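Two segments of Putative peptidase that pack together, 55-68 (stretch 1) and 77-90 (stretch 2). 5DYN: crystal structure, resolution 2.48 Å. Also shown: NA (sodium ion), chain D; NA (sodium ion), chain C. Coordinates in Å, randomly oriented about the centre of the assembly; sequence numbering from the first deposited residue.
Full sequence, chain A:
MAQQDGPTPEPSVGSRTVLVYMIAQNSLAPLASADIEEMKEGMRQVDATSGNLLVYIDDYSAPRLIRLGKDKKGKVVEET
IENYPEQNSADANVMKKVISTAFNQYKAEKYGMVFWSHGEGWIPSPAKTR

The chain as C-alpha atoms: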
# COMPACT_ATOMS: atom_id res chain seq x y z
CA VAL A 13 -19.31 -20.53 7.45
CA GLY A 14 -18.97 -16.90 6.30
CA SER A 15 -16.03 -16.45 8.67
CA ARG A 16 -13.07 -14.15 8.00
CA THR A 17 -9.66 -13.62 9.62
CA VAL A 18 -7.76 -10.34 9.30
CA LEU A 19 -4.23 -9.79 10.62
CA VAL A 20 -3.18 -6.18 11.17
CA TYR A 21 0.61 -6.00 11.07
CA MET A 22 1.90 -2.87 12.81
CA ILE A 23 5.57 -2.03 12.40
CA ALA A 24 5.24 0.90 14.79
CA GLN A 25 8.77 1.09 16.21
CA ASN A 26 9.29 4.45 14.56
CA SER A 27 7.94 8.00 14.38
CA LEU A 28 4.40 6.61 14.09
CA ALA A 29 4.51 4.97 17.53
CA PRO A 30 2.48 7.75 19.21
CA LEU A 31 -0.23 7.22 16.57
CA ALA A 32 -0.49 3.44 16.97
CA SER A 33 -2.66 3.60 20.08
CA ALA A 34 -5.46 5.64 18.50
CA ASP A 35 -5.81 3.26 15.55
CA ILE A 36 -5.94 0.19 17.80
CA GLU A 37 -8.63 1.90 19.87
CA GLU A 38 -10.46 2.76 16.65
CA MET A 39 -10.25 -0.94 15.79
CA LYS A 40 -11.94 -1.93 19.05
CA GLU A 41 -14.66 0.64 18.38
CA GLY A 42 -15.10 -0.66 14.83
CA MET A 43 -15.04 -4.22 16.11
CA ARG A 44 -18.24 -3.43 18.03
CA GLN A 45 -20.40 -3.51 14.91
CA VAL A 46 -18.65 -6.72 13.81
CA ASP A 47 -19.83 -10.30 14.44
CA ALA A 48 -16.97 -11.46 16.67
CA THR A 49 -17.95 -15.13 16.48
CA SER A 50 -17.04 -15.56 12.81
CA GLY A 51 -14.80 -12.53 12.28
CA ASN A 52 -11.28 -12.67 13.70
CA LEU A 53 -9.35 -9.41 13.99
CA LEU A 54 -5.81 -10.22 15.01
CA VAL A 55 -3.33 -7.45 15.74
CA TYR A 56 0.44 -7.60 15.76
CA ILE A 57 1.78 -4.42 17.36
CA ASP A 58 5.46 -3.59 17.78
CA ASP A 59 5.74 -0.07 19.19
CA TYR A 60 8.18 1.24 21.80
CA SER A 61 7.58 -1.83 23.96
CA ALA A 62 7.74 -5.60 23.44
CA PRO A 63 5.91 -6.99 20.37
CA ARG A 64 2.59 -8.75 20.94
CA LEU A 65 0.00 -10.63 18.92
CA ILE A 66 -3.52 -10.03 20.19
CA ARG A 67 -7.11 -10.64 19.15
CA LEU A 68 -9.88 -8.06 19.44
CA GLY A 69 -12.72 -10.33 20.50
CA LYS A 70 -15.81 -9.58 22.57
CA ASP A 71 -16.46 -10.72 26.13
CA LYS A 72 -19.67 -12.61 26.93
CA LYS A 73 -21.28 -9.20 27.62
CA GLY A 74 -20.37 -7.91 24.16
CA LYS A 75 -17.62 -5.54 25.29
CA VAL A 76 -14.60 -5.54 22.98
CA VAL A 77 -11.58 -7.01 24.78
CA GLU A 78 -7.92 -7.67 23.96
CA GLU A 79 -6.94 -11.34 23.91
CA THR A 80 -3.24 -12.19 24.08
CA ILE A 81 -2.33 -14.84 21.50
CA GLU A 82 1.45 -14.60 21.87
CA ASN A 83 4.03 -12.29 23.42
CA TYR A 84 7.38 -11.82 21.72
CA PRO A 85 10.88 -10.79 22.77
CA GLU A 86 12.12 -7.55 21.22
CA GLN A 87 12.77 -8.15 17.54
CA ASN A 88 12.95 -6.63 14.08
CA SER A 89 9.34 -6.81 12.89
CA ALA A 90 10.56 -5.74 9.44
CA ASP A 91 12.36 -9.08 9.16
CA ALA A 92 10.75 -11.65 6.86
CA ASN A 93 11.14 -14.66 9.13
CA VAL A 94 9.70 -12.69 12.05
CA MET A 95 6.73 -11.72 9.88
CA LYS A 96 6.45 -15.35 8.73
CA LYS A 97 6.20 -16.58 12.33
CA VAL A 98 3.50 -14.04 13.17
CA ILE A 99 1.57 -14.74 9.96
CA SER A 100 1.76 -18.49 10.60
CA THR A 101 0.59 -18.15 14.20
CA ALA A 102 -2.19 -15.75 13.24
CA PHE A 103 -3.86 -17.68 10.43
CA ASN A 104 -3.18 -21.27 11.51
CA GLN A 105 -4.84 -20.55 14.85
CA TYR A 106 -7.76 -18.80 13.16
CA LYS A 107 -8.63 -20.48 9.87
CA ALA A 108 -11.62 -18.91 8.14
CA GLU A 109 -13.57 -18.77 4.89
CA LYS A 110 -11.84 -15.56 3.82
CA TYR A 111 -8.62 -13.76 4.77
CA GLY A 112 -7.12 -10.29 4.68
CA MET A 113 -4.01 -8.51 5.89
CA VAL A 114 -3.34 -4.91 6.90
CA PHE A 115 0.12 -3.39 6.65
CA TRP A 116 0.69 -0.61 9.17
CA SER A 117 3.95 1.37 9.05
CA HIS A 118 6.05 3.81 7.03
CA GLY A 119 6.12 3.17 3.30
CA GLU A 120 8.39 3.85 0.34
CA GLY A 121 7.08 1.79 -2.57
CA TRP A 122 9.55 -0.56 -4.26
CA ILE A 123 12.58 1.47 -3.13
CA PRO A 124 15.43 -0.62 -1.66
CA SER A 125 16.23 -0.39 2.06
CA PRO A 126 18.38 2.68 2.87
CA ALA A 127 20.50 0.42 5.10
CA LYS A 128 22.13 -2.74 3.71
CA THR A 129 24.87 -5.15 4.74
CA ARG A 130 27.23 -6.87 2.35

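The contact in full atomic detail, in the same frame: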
# COMPACT_ATOMS: atom_id res chain seq x y z
N VAL A 55 -4.17 -8.63 15.81
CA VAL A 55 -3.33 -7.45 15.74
C VAL A 55 -1.93 -7.75 16.23
O VAL A 55 -1.73 -8.16 17.37
CB VAL A 55 -3.91 -6.29 16.58
CG1 VAL A 55 -2.85 -5.23 16.83
CG2 VAL A 55 -5.14 -5.69 15.90
N TYR A 56 -0.95 -7.57 15.35
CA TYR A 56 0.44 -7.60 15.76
C TYR A 56 0.92 -6.15 15.91
O TYR A 56 0.89 -5.38 14.95
CB TYR A 56 1.30 -8.36 14.76
CG TYR A 56 2.77 -8.32 15.08
CD1 TYR A 56 3.32 -9.16 16.05
CD2 TYR A 56 3.62 -7.44 14.42
CE1 TYR A 56 4.66 -9.12 16.35
CE2 TYR A 56 4.97 -7.39 14.72
CZ TYR A 56 5.48 -8.23 15.68
OH TYR A 56 6.83 -8.19 15.98
N ILE A 57 1.33 -5.78 17.11
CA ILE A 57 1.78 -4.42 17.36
C ILE A 57 3.17 -4.41 17.99
O ILE A 57 3.41 -4.99 19.04
CB ILE A 57 0.78 -3.65 18.27
CG1 ILE A 57 1.41 -2.37 18.82
CG2 ILE A 57 0.27 -4.54 19.40
CD1 ILE A 57 1.53 -1.25 17.80
N ASP A 58 4.09 -3.74 17.30
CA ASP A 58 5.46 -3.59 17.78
C ASP A 58 5.81 -2.11 17.87
O ASP A 58 6.36 -1.54 16.93
CB ASP A 58 6.44 -4.33 16.87
CG ASP A 58 7.85 -4.36 17.42
OD1 ASP A 58 8.01 -4.10 18.63
OD2 ASP A 58 8.79 -4.64 16.65
N ASP A 59 5.49 -1.49 19.00
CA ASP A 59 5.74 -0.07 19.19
C ASP A 59 7.04 0.17 19.96
O ASP A 59 8.08 -0.37 19.59
CB ASP A 59 4.56 0.60 19.91
CG ASP A 59 3.98 -0.27 21.01
OD1 ASP A 59 4.70 -1.15 21.53
OD2 ASP A 59 2.80 -0.07 21.36
N TYR A 60 6.98 0.97 21.02
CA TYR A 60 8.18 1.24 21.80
C TYR A 60 8.31 0.27 22.97
O TYR A 60 9.16 0.45 23.84
CB TYR A 60 8.19 2.68 22.31
CG TYR A 60 8.46 3.70 21.24
CD1 TYR A 60 8.94 3.32 19.99
CD2 TYR A 60 8.24 5.06 21.46
CE1 TYR A 60 9.20 4.24 19.00
CE2 TYR A 60 8.49 6.00 20.48
CZ TYR A 60 8.97 5.58 19.25
OH TYR A 60 9.22 6.50 18.26
N SER A 61 7.46 -0.75 22.99
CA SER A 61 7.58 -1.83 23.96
C SER A 61 7.52 -3.17 23.24
O SER A 61 7.36 -3.22 22.02
CB SER A 61 6.49 -1.72 25.03
OG SER A 61 5.21 -1.57 24.46
N ALA A 62 7.65 -4.25 24.00
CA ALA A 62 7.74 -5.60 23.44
C ALA A 62 6.60 -5.93 22.49
O ALA A 62 5.44 -5.59 22.76
CB ALA A 62 7.80 -6.63 24.56
N PRO A 63 6.92 -6.58 21.36
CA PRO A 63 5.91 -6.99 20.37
C PRO A 63 4.86 -7.91 20.99
O PRO A 63 5.15 -8.60 21.96
CB PRO A 63 6.74 -7.74 19.32
CG PRO A 63 8.12 -7.22 19.47
CD PRO A 63 8.28 -6.94 20.94
N ARG A 64 3.66 -7.91 20.42
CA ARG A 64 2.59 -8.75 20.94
C ARG A 64 1.53 -9.01 19.88
O ARG A 64 1.12 -8.11 19.16
CB ARG A 64 1.97 -8.10 22.18
CG ARG A 64 1.56 -6.65 21.97
CD ARG A 64 1.82 -5.81 23.20
NE ARG A 64 1.39 -4.42 23.01
CZ ARG A 64 2.18 -3.44 22.59
NH1 ARG A 64 3.45 -3.67 22.32
NH2 ARG A 64 1.69 -2.21 22.46
N LEU A 65 1.10 -10.26 19.80
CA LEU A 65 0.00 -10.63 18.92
C LEU A 65 -1.26 -10.81 19.74
O LEU A 65 -1.32 -11.66 20.63
CB LEU A 65 0.32 -11.91 18.14
CG LEU A 65 -0.81 -12.38 17.22
CD1 LEU A 65 -1.15 -11.29 16.21
CD2 LEU A 65 -0.44 -13.68 16.53
N ILE A 66 -2.27 -10.00 19.44
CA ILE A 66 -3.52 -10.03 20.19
C ILE A 66 -4.71 -10.27 19.27
O ILE A 66 -4.58 -10.26 18.05
CB ILE A 66 -3.74 -8.72 20.97
CG1 ILE A 66 -4.05 -7.58 20.00
CG2 ILE A 66 -2.54 -8.39 21.84
CD1 ILE A 66 -4.22 -6.24 20.67
N ARG A 67 -5.87 -10.48 19.89
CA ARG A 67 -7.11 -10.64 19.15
C ARG A 67 -8.17 -9.75 19.78
O ARG A 67 -8.36 -9.77 20.99
CB ARG A 67 -7.56 -12.10 19.16
CG ARG A 67 -8.91 -12.33 18.51
CD ARG A 67 -9.36 -13.78 18.63
NE ARG A 67 -10.61 -14.00 17.90
CZ ARG A 67 -11.82 -13.83 18.43
NH1 ARG A 67 -11.94 -13.43 19.69
NH2 ARG A 67 -12.90 -14.05 17.70
N LEU A 68 -8.85 -8.97 18.95
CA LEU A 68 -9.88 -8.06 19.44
C LEU A 68 -11.25 -8.73 19.44
O LEU A 68 -12.09 -8.42 18.60
CB LEU A 68 -9.91 -6.78 18.61
CG LEU A 68 -8.62 -5.97 18.57
CD1 LEU A 68 -8.83 -4.64 17.85
CD2 LEU A 68 -8.08 -5.73 19.98
N VAL A 77 -12.71 -6.77 23.88
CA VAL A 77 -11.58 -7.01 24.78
C VAL A 77 -10.36 -7.54 24.04
O VAL A 77 -10.48 -8.26 23.04
CB VAL A 77 -11.95 -8.00 25.91
CG1 VAL A 77 -12.99 -7.38 26.84
CG2 VAL A 77 -12.46 -9.31 25.32
N GLU A 78 -9.17 -7.18 24.52
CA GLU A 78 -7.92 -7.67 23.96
C GLU A 78 -7.62 -9.07 24.47
O GLU A 78 -7.65 -9.33 25.67
CB GLU A 78 -6.76 -6.74 24.31
CG GLU A 78 -6.92 -5.31 23.83
CD GLU A 78 -5.74 -4.45 24.23
OE1 GLU A 78 -4.74 -5.01 24.72
OE2 GLU A 78 -5.82 -3.21 24.08
N GLU A 79 -7.31 -9.98 23.55
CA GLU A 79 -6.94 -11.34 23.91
C GLU A 79 -5.52 -11.65 23.45
O GLU A 79 -5.24 -11.67 22.26
CB GLU A 79 -7.92 -12.35 23.30
CG GLU A 79 -9.38 -12.06 23.62
CD GLU A 79 -10.33 -12.94 22.83
OE1 GLU A 79 -9.85 -13.87 22.14
OE2 GLU A 79 -11.55 -12.71 22.90
N THR A 80 -4.63 -11.90 24.41
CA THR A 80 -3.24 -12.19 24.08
C THR A 80 -3.09 -13.57 23.45
O THR A 80 -3.42 -14.59 24.06
CB THR A 80 -2.34 -12.11 25.33
OG1 THR A 80 -2.36 -10.78 25.84
CG2 THR A 80 -0.91 -12.49 24.98
N ILE A 81 -2.58 -13.59 22.22
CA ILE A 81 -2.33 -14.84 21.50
C ILE A 81 -0.88 -15.28 21.70
O ILE A 81 -0.61 -16.47 21.93
CB ILE A 81 -2.61 -14.70 20.00
CG1 ILE A 81 -4.02 -14.14 19.77
CG2 ILE A 81 -2.42 -16.04 19.29
CD1 ILE A 81 -5.10 -14.94 20.46
N GLU A 82 0.04 -14.33 21.61
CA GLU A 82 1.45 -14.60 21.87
C GLU A 82 2.21 -13.32 22.17
O GLU A 82 1.98 -12.28 21.55
CB GLU A 82 2.09 -15.32 20.68
CG GLU A 82 3.52 -15.80 20.93
CD GLU A 82 4.11 -16.57 19.76
OE1 GLU A 82 3.43 -16.69 18.72
OE2 GLU A 82 5.26 -17.04 19.87
N ASN A 83 3.10 -13.38 23.16
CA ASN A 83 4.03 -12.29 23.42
C ASN A 83 5.39 -12.62 22.83
O ASN A 83 5.79 -13.78 22.79
CB ASN A 83 4.15 -12.02 24.93
CG ASN A 83 2.89 -11.40 25.51
OD1 ASN A 83 2.35 -11.88 26.51
ND2 ASN A 83 2.41 -10.33 24.88
N TYR A 84 6.10 -11.60 22.37
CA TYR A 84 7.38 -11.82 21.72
C TYR A 84 8.49 -11.06 22.43
O TYR A 84 8.24 -10.02 23.04
CB TYR A 84 7.31 -11.40 20.25
CG TYR A 84 6.21 -12.08 19.47
CD1 TYR A 84 6.43 -13.31 18.85
CD2 TYR A 84 4.96 -11.49 19.34
CE1 TYR A 84 5.42 -13.93 18.13
CE2 TYR A 84 3.95 -12.11 18.62
CZ TYR A 84 4.19 -13.33 18.02
OH TYR A 84 3.19 -13.95 17.30
N PRO A 85 9.72 -11.58 22.36
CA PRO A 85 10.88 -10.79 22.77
C PRO A 85 11.08 -9.64 21.79
O PRO A 85 10.48 -9.67 20.71
CB PRO A 85 12.04 -11.78 22.68
CG PRO A 85 11.59 -12.77 21.65
CD PRO A 85 10.11 -12.91 21.87
N GLU A 86 11.88 -8.65 22.14
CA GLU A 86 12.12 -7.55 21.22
C GLU A 86 12.80 -8.08 19.96
O GLU A 86 13.68 -8.93 20.03
CB GLU A 86 12.97 -6.46 21.86
CG GLU A 86 12.15 -5.32 22.48
CD GLU A 86 11.47 -4.42 21.44
OE1 GLU A 86 11.39 -4.79 20.25
OE2 GLU A 86 11.01 -3.32 21.84
N GLN A 87 12.35 -7.59 18.81
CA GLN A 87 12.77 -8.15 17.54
C GLN A 87 12.51 -7.18 16.40
O GLN A 87 11.71 -6.26 16.53
CB GLN A 87 12.02 -9.46 17.28
CG GLN A 87 10.51 -9.29 17.23
CD GLN A 87 9.77 -10.61 17.27
OE1 GLN A 87 10.38 -11.67 17.40
NE2 GLN A 87 8.45 -10.55 17.15
N ASN A 88 13.20 -7.40 15.29
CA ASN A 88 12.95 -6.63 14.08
C ASN A 88 11.70 -7.15 13.37
O ASN A 88 11.74 -8.20 12.74
CB ASN A 88 14.17 -6.70 13.15
CG ASN A 88 13.91 -6.05 11.80
OD1 ASN A 88 13.05 -5.19 11.66
ND2 ASN A 88 14.68 -6.46 10.80
N SER A 89 10.61 -6.41 13.49
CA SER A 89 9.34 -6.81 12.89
C SER A 89 9.34 -6.59 11.37
O SER A 89 8.40 -6.98 10.68
CB SER A 89 8.18 -6.06 13.54
OG SER A 89 8.19 -6.25 14.94
N ALA A 90 10.40 -5.95 10.87
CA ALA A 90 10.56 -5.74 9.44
C ALA A 90 11.38 -6.87 8.83
O ALA A 90 11.77 -6.80 7.66
CB ALA A 90 11.21 -4.40 9.17
NA NA D . 9.23 -2.49 20.01
NA NA C . 11.33 -4.03 16.98

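The two stretches form an antiparallel β-sheet contact, interrupted by a bulge and extended beyond the strands by a buried polar cluster and two shared sodium ions. Strand 64-68 runs against strand 77-83, their directions 139° apart. R67 and E79 make a close two-way pair, R67 N to E79 O at 2.7 Å and E79 N to R67 O at 2.8 Å. L65 N likewise donates to E82 O (2.8 Å), but L65 O accepts from both I81 N (2.8 Å) and E82 N (3.2 Å). This doubling marks the bulge: the register slips by one residue between L65–E82 and I66–T80, and I81 is the extra residue. Past the strand, Y84 N still reaches P63 O (3.2 Å).

The face carrying L65 and R67 also carries E82 and E79; L65 makes apolar contacts, whereas R67 meets an acid. L65 CG lies 4.0 Å from I81 CB, and L65 CB packs 3.7 Å from Y84 CE2, so the leucine fills the space between these two neighbours. R67 and E79 form a salt bridge whose hydrogen bond, NH1 to OE1 at 3.3 Å, is weak.

Y84 CB meets P63 CB at 3.8 Å, and the flat ring beyond offers a face to the edge of Y56 in an offset edge-to-face pair, with planes at 72° and centroids 5.7 Å apart. The hydroxyl of Y56 then does polar work, accepting from Q87 NE2 (3.1 Å) and donating to S89 OG (2.6 Å). S89 OG passes the chain on to D58 OD2 in a very short bond of 2.4 Å.

The D58 carboxylate also bridges the metals. One sodium binds D58 OD1 (2.4 Å) and E86 OE2 (2.7 Å); the other binds D58 OD2 (2.6 Å) and Q87 O (2.3 Å). Each cation thus ties both stretches together; the first offsets the like charges of D58 and E86, while the second joins a carboxylate to the neutral carbonyl of Q87.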